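Local coordinates for CYTH domain-containing protein (Pyrococcus furiosus, PDB 1YEM) that is of unknown function but, as a CYTH-family barrel protein, probably binds or processes a triphosphate-bearing substrate, at residues E37-V42 against R55-L60; I17-F22 against L120-V125; V11-K16 against K147-A152. All coordinates share one frame; numbering follows the deposited sequence.

Interaction 1: residues E37-V42 against R55-L60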
loop_
_atom_site.group_PDB
_atom_site.type_symbol
_atom_site.label_atom_id
_atom_site.label_comp_id
_atom_site.label_asym_id
_atom_site.label_seq_id
_atom_site.Cartn_x
_atom_site.Cartn_y
_atom_site.Cartn_z
ATOM N N GLU B 37 -15.423 13.496 -2.896
ATOM C CA GLU B 37 -14.564 12.472 -3.467
ATOM C C GLU B 37 -15.280 11.677 -4.509
ATOM O O GLU B 37 -16.357 11.155 -4.249
ATOM C CB GLU B 37 -14.096 11.505 -2.384
ATOM C CG GLU B 37 -13.151 12.128 -1.367
ATOM C CD GLU B 37 -12.445 11.094 -0.471
ATOM O OE1 GLU B 37 -11.651 11.525 0.388
ATOM O OE2 GLU B 37 -12.678 9.871 -0.623
ATOM N N GLU B 38 -14.669 11.571 -5.692
ATOM C CA GLU B 38 -15.094 10.601 -6.695
ATOM C C GLU B 38 -14.234 9.364 -6.503
ATOM O O GLU B 38 -13.062 9.368 -6.838
ATOM C CB GLU B 38 -14.935 11.164 -8.108
ATOM C CG GLU B 38 -15.753 12.415 -8.358
ATOM C CD GLU B 38 -15.308 13.180 -9.595
ATOM O OE1 GLU B 38 -15.771 14.334 -9.780
ATOM O OE2 GLU B 38 -14.498 12.637 -10.375
ATOM N N GLN B 39 -14.834 8.309 -5.964
ATOM C CA GLN B 39 -14.087 7.148 -5.518
ATOM C C GLN B 39 -14.292 5.967 -6.414
ATOM O O GLN B 39 -15.385 5.733 -6.894
ATOM C CB GLN B 39 -14.511 6.746 -4.102
ATOM C CG GLN B 39 -14.400 7.854 -3.068
ATOM C CD GLN B 39 -15.097 7.498 -1.766
ATOM O OE1 GLN B 39 -16.016 6.701 -1.751
ATOM N NE2 GLN B 39 -14.653 8.082 -0.681
ATOM N N GLU B 40 -13.214 5.218 -6.617
ATOM C CA GLU B 40 -13.273 3.909 -7.233
ATOM C C GLU B 40 -12.665 2.929 -6.246
ATOM O O GLU B 40 -11.514 3.085 -5.834
ATOM C CB GLU B 40 -12.507 3.879 -8.545
ATOM C CG GLU B 40 -12.643 2.537 -9.259
ATOM C CD GLU B 40 -11.735 2.396 -10.470
ATOM O OE1 GLU B 40 -11.604 1.256 -10.964
ATOM O OE2 GLU B 40 -11.157 3.403 -10.928
ATOM N N ASP B 41 -13.443 1.932 -5.859
ATOM C CA ASP B 41 -13.034 0.993 -4.838
ATOM C C ASP B 41 -12.951 -0.368 -5.448
ATOM O O ASP B 41 -13.921 -0.823 -6.031
ATOM C CB ASP B 41 -14.049 0.964 -3.703
ATOM C CG ASP B 41 -14.068 2.237 -2.908
ATOM O OD1 ASP B 41 -14.930 2.339 -2.030
ATOM O OD2 ASP B 41 -13.228 3.133 -3.149
ATOM N N VAL B 42 -11.786 -1.012 -5.314
ATOM C CA VAL B 42 -11.583 -2.405 -5.742
ATOM C C VAL B 42 -11.461 -3.291 -4.484
ATOM O O VAL B 42 -10.576 -3.099 -3.664
ATOM C CB VAL B 42 -10.313 -2.536 -6.623
ATOM C CG1 VAL B 42 -10.125 -3.978 -7.130
ATOM C CG2 VAL B 42 -10.370 -1.574 -7.792
ATOM N N ARG B 55 -8.608 2.088 -2.883
ATOM C CA ARG B 55 -9.477 3.171 -3.280
ATOM C C ARG B 55 -8.675 4.169 -4.050
ATOM O O ARG B 55 -7.626 4.589 -3.582
ATOM C CB ARG B 55 -10.108 3.871 -2.038
ATOM C CG ARG B 55 -10.813 5.244 -2.346
ATOM C CD ARG B 55 -11.638 5.768 -1.140
ATOM N NE ARG B 55 -12.771 4.892 -0.881
ATOM C CZ ARG B 55 -13.500 4.872 0.232
ATOM N NH1 ARG B 55 -14.491 3.987 0.350
ATOM N NH2 ARG B 55 -13.270 5.709 1.210
ATOM N N GLY B 56 -9.192 4.579 -5.209
ATOM C CA GLY B 56 -8.662 5.741 -5.922
ATOM C C GLY B 56 -9.651 6.893 -5.881
ATOM O O GLY B 56 -10.834 6.686 -6.022
ATOM N N VAL B 57 -9.157 8.104 -5.657
ATOM C CA VAL B 57 -9.992 9.304 -5.600
ATOM C C VAL B 57 -9.580 10.233 -6.754
ATOM O O VAL B 57 -8.684 11.084 -6.606
ATOM C CB VAL B 57 -9.870 10.047 -4.232
ATOM C CG1 VAL B 57 -10.848 11.216 -4.179
ATOM C CG2 VAL B 57 -10.127 9.102 -3.060
ATOM N N HIS B 58 -10.252 10.054 -7.894
ATOM C CA HIS B 58 -9.917 10.738 -9.158
ATOM C C HIS B 58 -9.737 12.236 -9.021
ATOM O O HIS B 58 -8.708 12.778 -9.408
ATOM C CB HIS B 58 -11.000 10.454 -10.215
ATOM C CG HIS B 58 -10.690 11.025 -11.565
ATOM N ND1 HIS B 58 -11.436 12.040 -12.135
ATOM C CD2 HIS B 58 -9.704 10.737 -12.452
ATOM C CE1 HIS B 58 -10.922 12.348 -13.315
ATOM N NE2 HIS B 58 -9.871 11.574 -13.528
ATOM N N ASN B 59 -10.738 12.908 -8.465
ATOM C CA ASN B 59 -10.692 14.360 -8.354
ATOM C C ASN B 59 -9.554 14.904 -7.496
ATOM O O ASN B 59 -9.142 16.027 -7.685
ATOM C CB ASN B 59 -12.043 14.926 -7.849
ATOM C CG ASN B 59 -12.412 14.422 -6.469
ATOM O OD1 ASN B 59 -12.477 13.215 -6.237
ATOM N ND2 ASN B 59 -12.634 15.332 -5.556
ATOM N N LEU B 60 -9.065 14.128 -6.537
ATOM C CA LEU B 60 -7.998 14.608 -5.640
ATOM C C LEU B 60 -6.628 14.022 -5.964
ATOM O O LEU B 60 -5.634 14.452 -5.388
ATOM C CB LEU B 60 -8.345 14.307 -4.186
ATOM C CG LEU B 60 -9.556 15.058 -3.640
ATOM C CD1 LEU B 60 -9.847 14.652 -2.194
ATOM C CD2 LEU B 60 -9.361 16.572 -3.749
#
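Arg55 and Asp41 face each other as a non-hydrogen-bonded antiparallel pair, their side chains side by side on the same face of the sheet. The guanidinium meets the carboxylate side-on: Arg55 NE donates to Asp41 OD2 at 2.9 Å and Arg55 NH1 to Asp41 OD1 at 2.9 Å, both at 170° and both on syn lone pairs. A bend at chi3 (-67°) turns the guanidinium into this position, and the paired bonds fix its rotation. The Gln39 amide stacks over one guanidinium face, planes 16° apart and Gln39 NE2 3.2 Å above the plane toward its rim; NE2 and Arg55 NH2, both donors, are not bonded. Gln39 NE2 instead donates to Glu37 OE2 (2.7 Å). That oxygen, 4.6 Å from Arg55 NH2 and well out of the guanidinium plane, acts by charge only and would probably offset part of the positive charge that Arg53 and Arg110 bring close. Backbone bonds between Glu40 and Gly56, running both ways, set the register. Past the Gln39-Val57 pair the ladder weakens: His58 N to Glu38 O is a weak bond, and Asn59 OD1 takes the Glu38 N-H almost straight at 2.8 Å, from above the plane of the side-chain carbonyl. The contact belongs to the hairpin of strands 32-44 and 50-57, with strand 102-115 bringing Lys108 and Arg110 to the Arg55 face and helix 88-97 laying Phe88 against Glu40.

Interaction 2: residues I17-F22 against L120-V125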
loop_
_atom_site.group_PDB
_atom_site.type_symbol
_atom_site.label_atom_id
_atom_site.label_comp_id
_atom_site.label_asym_id
_atom_site.label_seq_id
_atom_site.Cartn_x
_atom_site.Cartn_y
_atom_site.Cartn_z
ATOM N N ILE B 17 -31.592 6.787 0.788
ATOM C CA ILE B 17 -32.168 8.120 0.565
ATOM C C ILE B 17 -32.433 8.364 -0.920
ATOM O O ILE B 17 -31.996 7.593 -1.768
ATOM C CB ILE B 17 -31.226 9.240 1.069
ATOM C CG1 ILE B 17 -29.882 9.214 0.320
ATOM C CG2 ILE B 17 -31.016 9.123 2.563
ATOM C CD1 ILE B 17 -29.138 10.516 0.353
ATOM N N LYS B 18 -33.172 9.422 -1.224
ATOM C CA LYS B 18 -33.175 9.992 -2.573
ATOM C C LYS B 18 -32.369 11.235 -2.403
ATOM O O LYS B 18 -32.732 12.089 -1.597
ATOM C CB LYS B 18 -34.588 10.318 -3.057
ATOM N N LEU B 19 -31.252 11.335 -3.118
ATOM C CA LEU B 19 -30.279 12.388 -2.858
ATOM C C LEU B 19 -30.922 13.779 -2.879
ATOM O O LEU B 19 -30.527 14.668 -2.126
ATOM C CB LEU B 19 -29.130 12.316 -3.866
ATOM C CG LEU B 19 -28.102 13.449 -3.834
ATOM C CD1 LEU B 19 -27.386 13.488 -2.506
ATOM C CD2 LEU B 19 -27.090 13.312 -4.969
ATOM N N GLU B 20 -31.915 13.945 -3.742
ATOM C CA GLU B 20 -32.510 15.248 -4.006
ATOM C C GLU B 20 -33.306 15.705 -2.767
ATOM O O GLU B 20 -32.894 16.658 -2.087
ATOM C CB GLU B 20 -33.367 15.196 -5.291
ATOM C CG GLU B 20 -32.551 14.910 -6.607
ATOM C CD GLU B 20 -32.155 13.415 -6.827
ATOM O OE1 GLU B 20 -32.609 12.520 -6.088
ATOM O OE2 GLU B 20 -31.385 13.139 -7.763
ATOM N N ASP B 21 -34.400 15.000 -2.453
ATOM C CA ASP B 21 -35.118 15.187 -1.166
ATOM C C ASP B 21 -34.147 15.472 -0.013
ATOM O O ASP B 21 -34.301 16.457 0.717
ATOM C CB ASP B 21 -35.919 13.936 -0.774
ATOM C CG ASP B 21 -36.881 13.481 -1.851
ATOM O OD1 ASP B 21 -37.861 12.768 -1.525
ATOM O OD2 ASP B 21 -36.659 13.814 -3.024
ATOM N N PHE B 22 -33.143 14.605 0.133
ATOM C CA PHE B 22 -32.264 14.629 1.296
ATOM C C PHE B 22 -31.369 15.853 1.363
ATOM O O PHE B 22 -31.051 16.322 2.454
ATOM C CB PHE B 22 -31.402 13.366 1.370
ATOM C CG PHE B 22 -30.567 13.295 2.605
ATOM C CD1 PHE B 22 -29.240 13.698 2.586
ATOM C CD2 PHE B 22 -31.125 12.874 3.813
ATOM C CE1 PHE B 22 -28.474 13.656 3.738
ATOM C CE2 PHE B 22 -30.364 12.837 4.964
ATOM C CZ PHE B 22 -29.035 13.223 4.928
ATOM N N LEU B 120 -21.562 12.902 8.348
ATOM C CA LEU B 120 -22.557 12.492 7.367
ATOM C C LEU B 120 -21.873 12.300 6.026
ATOM O O LEU B 120 -21.277 13.245 5.487
ATOM C CB LEU B 120 -23.629 13.547 7.216
ATOM C CG LEU B 120 -24.722 13.547 8.268
ATOM C CD1 LEU B 120 -24.147 13.958 9.596
ATOM C CD2 LEU B 120 -25.819 14.503 7.849
ATOM N N GLU B 121 -21.943 11.077 5.498
ATOM C CA GLU B 121 -21.359 10.764 4.207
ATOM C C GLU B 121 -22.455 10.488 3.227
ATOM O O GLU B 121 -23.052 9.425 3.235
ATOM C CB GLU B 121 -20.418 9.569 4.308
ATOM C CG GLU B 121 -19.298 9.788 5.292
ATOM C CD GLU B 121 -18.313 8.666 5.303
ATOM O OE1 GLU B 121 -18.675 7.524 4.933
ATOM O OE2 GLU B 121 -17.161 8.914 5.686
ATOM N N VAL B 122 -22.711 11.462 2.374
ATOM C CA VAL B 122 -23.726 11.343 1.349
ATOM C C VAL B 122 -23.109 10.659 0.119
ATOM O O VAL B 122 -22.216 11.198 -0.512
ATOM C CB VAL B 122 -24.292 12.727 0.988
ATOM C CG1 VAL B 122 -25.489 12.595 0.079
ATOM C CG2 VAL B 122 -24.675 13.494 2.282
ATOM N N ASN B 123 -23.611 9.469 -0.195
ATOM C CA ASN B 123 -23.083 8.633 -1.267
ATOM C C ASN B 123 -24.059 8.411 -2.408
ATOM O O ASN B 123 -25.211 8.000 -2.199
ATOM C CB ASN B 123 -22.693 7.270 -0.713
ATOM C CG ASN B 123 -21.616 7.364 0.296
ATOM O OD1 ASN B 123 -20.462 7.277 -0.043
ATOM N ND2 ASN B 123 -21.980 7.593 1.546
ATOM N N ARG B 124 -23.578 8.672 -3.619
ATOM C CA ARG B 124 -24.285 8.303 -4.826
ATOM C C ARG B 124 -23.473 7.202 -5.505
ATOM O O ARG B 124 -22.394 7.445 -6.038
ATOM C CB ARG B 124 -24.454 9.523 -5.727
ATOM C CG ARG B 124 -24.959 9.206 -7.098
ATOM C CD ARG B 124 -25.704 10.389 -7.685
ATOM N NE ARG B 124 -27.141 10.334 -7.364
ATOM C CZ ARG B 124 -28.033 11.202 -7.805
ATOM N NH1 ARG B 124 -27.657 12.194 -8.579
ATOM N NH2 ARG B 124 -29.302 11.070 -7.466
ATOM N N VAL B 125 -24.013 6.000 -5.470
ATOM C CA VAL B 125 -23.275 4.794 -5.803
ATOM C C VAL B 125 -23.799 4.238 -7.120
ATOM O O VAL B 125 -24.973 3.818 -7.207
ATOM C CB VAL B 125 -23.422 3.746 -4.669
ATOM C CG1 VAL B 125 -22.580 2.505 -4.947
ATOM C CG2 VAL B 125 -23.028 4.367 -3.309
#
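The chain leaves an extended Ile17, passes the N-cap position at Lys18 and enters a helix whose first turn is marked by the bond from Phe22 N to Lys18 O, facing strand 120-125 with the nearest alpha carbons, those of Leu19 and Arg124, 7.5 Å apart. Leu19 is the wedge between the two. Its CG, anti to the backbone N (chi1 173°), is carried toward the strand, and chi2 (62°) splits the methyls between two partners. Leu19 CD1 presses against Val122 CG1 at 3.3 Å, tighter than usual for two methyl carbons, while Leu19 CD2 sits over the centre of the Arg124 guanidinium, 3.7 Å from Arg124 CZ. The other methyl of Val122 is turned to the aromatic ring: Val122 CG2 approaches Phe22 CE1 obliquely at 4.1 Å. Ile17 CD1 adds a looser touch on Val122 CG1 at 4.2 Å, so that Val122 is met by three apolar side chains. At the outer end Arg124, bent at chi3 (-90°), crosses Glu20 at about a right angle. Arg124 NH2 donates to Glu20 OE2 at 3.0 Å, a salt bridge that lies near the guanidinium plane but meets the carboxylate from above its own plane. Asp130 ties both sides together, pairing with Arg124 and accepting the Leu19 N-H, and Leu155 and Leu157 pack beside Phe22. The first turn of helix 19-29 is thereby seated on barrel strand 118-125, which runs between strands 102-115 and 129-137.

Interaction 3: residues V11-K16 against K147-A152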
loop_
_atom_site.group_PDB
_atom_site.type_symbol
_atom_site.label_atom_id
_atom_site.label_comp_id
_atom_site.label_asym_id
_atom_site.label_seq_id
_atom_site.Cartn_x
_atom_site.Cartn_y
_atom_site.Cartn_z
ATOM N N VAL B 11 -18.304 3.420 14.356
ATOM C CA VAL B 11 -19.702 3.028 14.431
ATOM C C VAL B 11 -20.446 3.807 13.354
ATOM O O VAL B 11 -20.267 5.015 13.195
ATOM C CB VAL B 11 -20.321 3.278 15.832
ATOM C CG1 VAL B 11 -21.760 2.767 15.878
ATOM C CG2 VAL B 11 -19.482 2.601 16.913
ATOM N N GLU B 12 -21.280 3.109 12.614
ATOM C CA GLU B 12 -21.825 3.653 11.399
ATOM C C GLU B 12 -23.156 3.001 11.097
ATOM O O GLU B 12 -23.305 1.794 11.272
ATOM C CB GLU B 12 -20.834 3.371 10.280
ATOM C CG GLU B 12 -21.247 3.847 8.914
ATOM C CD GLU B 12 -20.497 3.111 7.797
ATOM O OE1 GLU B 12 -19.313 2.700 8.030
ATOM O OE2 GLU B 12 -21.113 2.936 6.706
ATOM N N ILE B 13 -24.129 3.797 10.666
ATOM C CA ILE B 13 -25.392 3.266 10.170
ATOM C C ILE B 13 -25.717 3.904 8.812
ATOM O O ILE B 13 -25.578 5.114 8.630
ATOM C CB ILE B 13 -26.557 3.482 11.187
ATOM C CG1 ILE B 13 -26.123 3.056 12.608
ATOM C CG2 ILE B 13 -27.818 2.716 10.745
ATOM C CD1 ILE B 13 -27.237 3.172 13.706
ATOM N N LYS B 14 -26.151 3.076 7.870
ATOM C CA LYS B 14 -26.369 3.500 6.485
ATOM C C LYS B 14 -27.878 3.564 6.182
ATOM O O LYS B 14 -28.613 2.632 6.470
ATOM C CB LYS B 14 -25.709 2.494 5.543
ATOM C CG LYS B 14 -25.844 2.774 4.058
ATOM C CD LYS B 14 -25.583 1.473 3.228
ATOM C CE LYS B 14 -24.169 0.899 3.417
ATOM N NZ LYS B 14 -23.194 2.004 3.345
ATOM N N PHE B 15 -28.305 4.656 5.559
ATOM C CA PHE B 15 -29.697 4.870 5.263
ATOM C C PHE B 15 -29.892 5.086 3.785
ATOM O O PHE B 15 -29.187 5.862 3.192
ATOM C CB PHE B 15 -30.222 6.087 6.042
ATOM C CG PHE B 15 -30.239 5.894 7.515
ATOM C CD1 PHE B 15 -29.100 6.115 8.266
ATOM C CD2 PHE B 15 -31.401 5.482 8.159
ATOM C CE1 PHE B 15 -29.107 5.936 9.640
ATOM C CE2 PHE B 15 -31.431 5.291 9.535
ATOM C CZ PHE B 15 -30.286 5.529 10.281
ATOM N N LYS B 16 -30.865 4.374 3.212
ATOM C CA LYS B 16 -31.355 4.632 1.860
ATOM C C LYS B 16 -31.972 6.013 1.796
ATOM O O LYS B 16 -32.776 6.373 2.662
ATOM C CB LYS B 16 -32.444 3.631 1.480
ATOM C CG LYS B 16 -32.015 2.198 1.467
ATOM C CD LYS B 16 -33.185 1.274 1.167
ATOM C CE LYS B 16 -32.936 -0.135 1.726
ATOM N NZ LYS B 16 -34.126 -1.038 1.598
ATOM N N LYS B 147 -26.279 8.670 19.467
ATOM C CA LYS B 147 -25.998 9.906 18.733
ATOM C C LYS B 147 -26.416 9.813 17.257
ATOM O O LYS B 147 -27.071 10.723 16.725
ATOM C CB LYS B 147 -24.516 10.257 18.809
ATOM C CG LYS B 147 -24.024 10.608 20.198
ATOM C CD LYS B 147 -22.565 11.060 20.171
ATOM C CE LYS B 147 -22.038 11.359 21.600
ATOM N N ILE B 148 -26.036 8.711 16.604
ATOM C CA ILE B 148 -26.372 8.482 15.207
ATOM C C ILE B 148 -27.884 8.450 15.008
ATOM O O ILE B 148 -28.400 9.008 14.057
ATOM C CB ILE B 148 -25.718 7.154 14.678
ATOM C CG1 ILE B 148 -24.205 7.331 14.525
ATOM C CG2 ILE B 148 -26.339 6.712 13.333
ATOM C CD1 ILE B 148 -23.445 6.017 14.540
ATOM N N TRP B 149 -28.590 7.789 15.896
ATOM C CA TRP B 149 -30.035 7.686 15.761
ATOM C C TRP B 149 -30.725 9.027 16.013
ATOM O O TRP B 149 -31.715 9.336 15.354
ATOM C CB TRP B 149 -30.599 6.571 16.662
ATOM C CG TRP B 149 -30.604 5.250 15.955
ATOM C CD1 TRP B 149 -29.846 4.137 16.249
ATOM C CD2 TRP B 149 -31.372 4.917 14.799
ATOM N NE1 TRP B 149 -30.118 3.130 15.343
ATOM C CE2 TRP B 149 -31.048 3.589 14.443
ATOM C CE3 TRP B 149 -32.310 5.616 14.020
ATOM C CZ2 TRP B 149 -31.634 2.952 13.367
ATOM C CZ3 TRP B 149 -32.890 4.976 12.942
ATOM C CH2 TRP B 149 -32.547 3.667 12.623
ATOM N N GLU B 150 -30.183 9.822 16.938
ATOM C CA GLU B 150 -30.675 11.182 17.168
ATOM C C GLU B 150 -30.530 12.028 15.908
ATOM O O GLU B 150 -31.461 12.724 15.518
ATOM C CB GLU B 150 -29.934 11.869 18.336
ATOM C CG GLU B 150 -30.626 13.194 18.767
ATOM C CD GLU B 150 -29.902 13.937 19.848
ATOM O OE1 GLU B 150 -28.754 13.584 20.185
ATOM O OE2 GLU B 150 -30.494 14.900 20.364
ATOM N N VAL B 151 -29.365 11.957 15.265
ATOM C CA VAL B 151 -29.143 12.683 14.006
ATOM C C VAL B 151 -30.112 12.194 12.919
ATOM O O VAL B 151 -30.750 12.991 12.234
ATOM C CB VAL B 151 -27.680 12.569 13.523
ATOM C CG1 VAL B 151 -27.519 13.151 12.103
ATOM C CG2 VAL B 151 -26.766 13.284 14.487
ATOM N N ALA B 152 -30.237 10.883 12.792
ATOM C CA ALA B 152 -31.097 10.313 11.772
ATOM C C ALA B 152 -32.541 10.744 11.951
ATOM O O ALA B 152 -33.205 11.095 10.986
ATOM C CB ALA B 152 -30.992 8.800 11.795
#
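Ile13, Phe15 and Val11 point their side chains from the strand at the helix, and the contact between them is apolar. Ile13 CD1 is the most engaged atom, 3.7 Å from Ile148 CG2 and 3.3 Å from Trp149 NE1, the latter an approach oblique to the indole. Alongside, the Phe15 ring turns its edge to the face of the Trp149 six-membered ring in an offset edge-to-face pair, with centroids 5.3 Å apart and planes at 87°. Phe15 CZ also meets Ala152 CB at 3.7 Å, one helical turn beyond Ile148, whose CD1 in turn reaches Val11 CG1 at 3.9 Å. The i, i+4 spacing of Ile148 and Ala152 and the alternation of Val11, Ile13 and Phe15 along the strand set these groups facing each other. For Trp149, chi1 of -89° together with chi2 brings the indole to the Ile13 and Phe15 side chains, although its CB does not point there. An alanine in place of Trp149 would remove the indole that Ile13 CD1 and the Phe15 edge meet, and would probably loosen the packing around Ile13 and Phe15. The two axes pass 9.3 Å apart at 28°, helix 141-154 lying along the outer side of strand 10-17; Ile148 also touches Ile134 and Val136 of the adjoining strand 129-137, while Val162 packs on Phe15 and Trp149.

How the interactions relate
All three contacts reach the same eight-stranded antiparallel barrel of the CYTH domain. Along the chain they enclose one another, interaction 3 spanning interaction 2, which spans interaction 1, so interaction 3 brings the first strand against a helix late in the chain. Interactions 2 and 3 are neighbours, centres about 13 Å apart, and touch through Leu120 CD1 and Val151 CG1 at 4.3 Å; strand 10-17 leads directly into helix 19-29. Interaction 1 stands about 17 Å from interaction 2, centre to centre, and about 24 Å from interaction 3, which lies across the chain's centre from it. Thus one contact pairs strands within the barrel wall, and two fix helices against it.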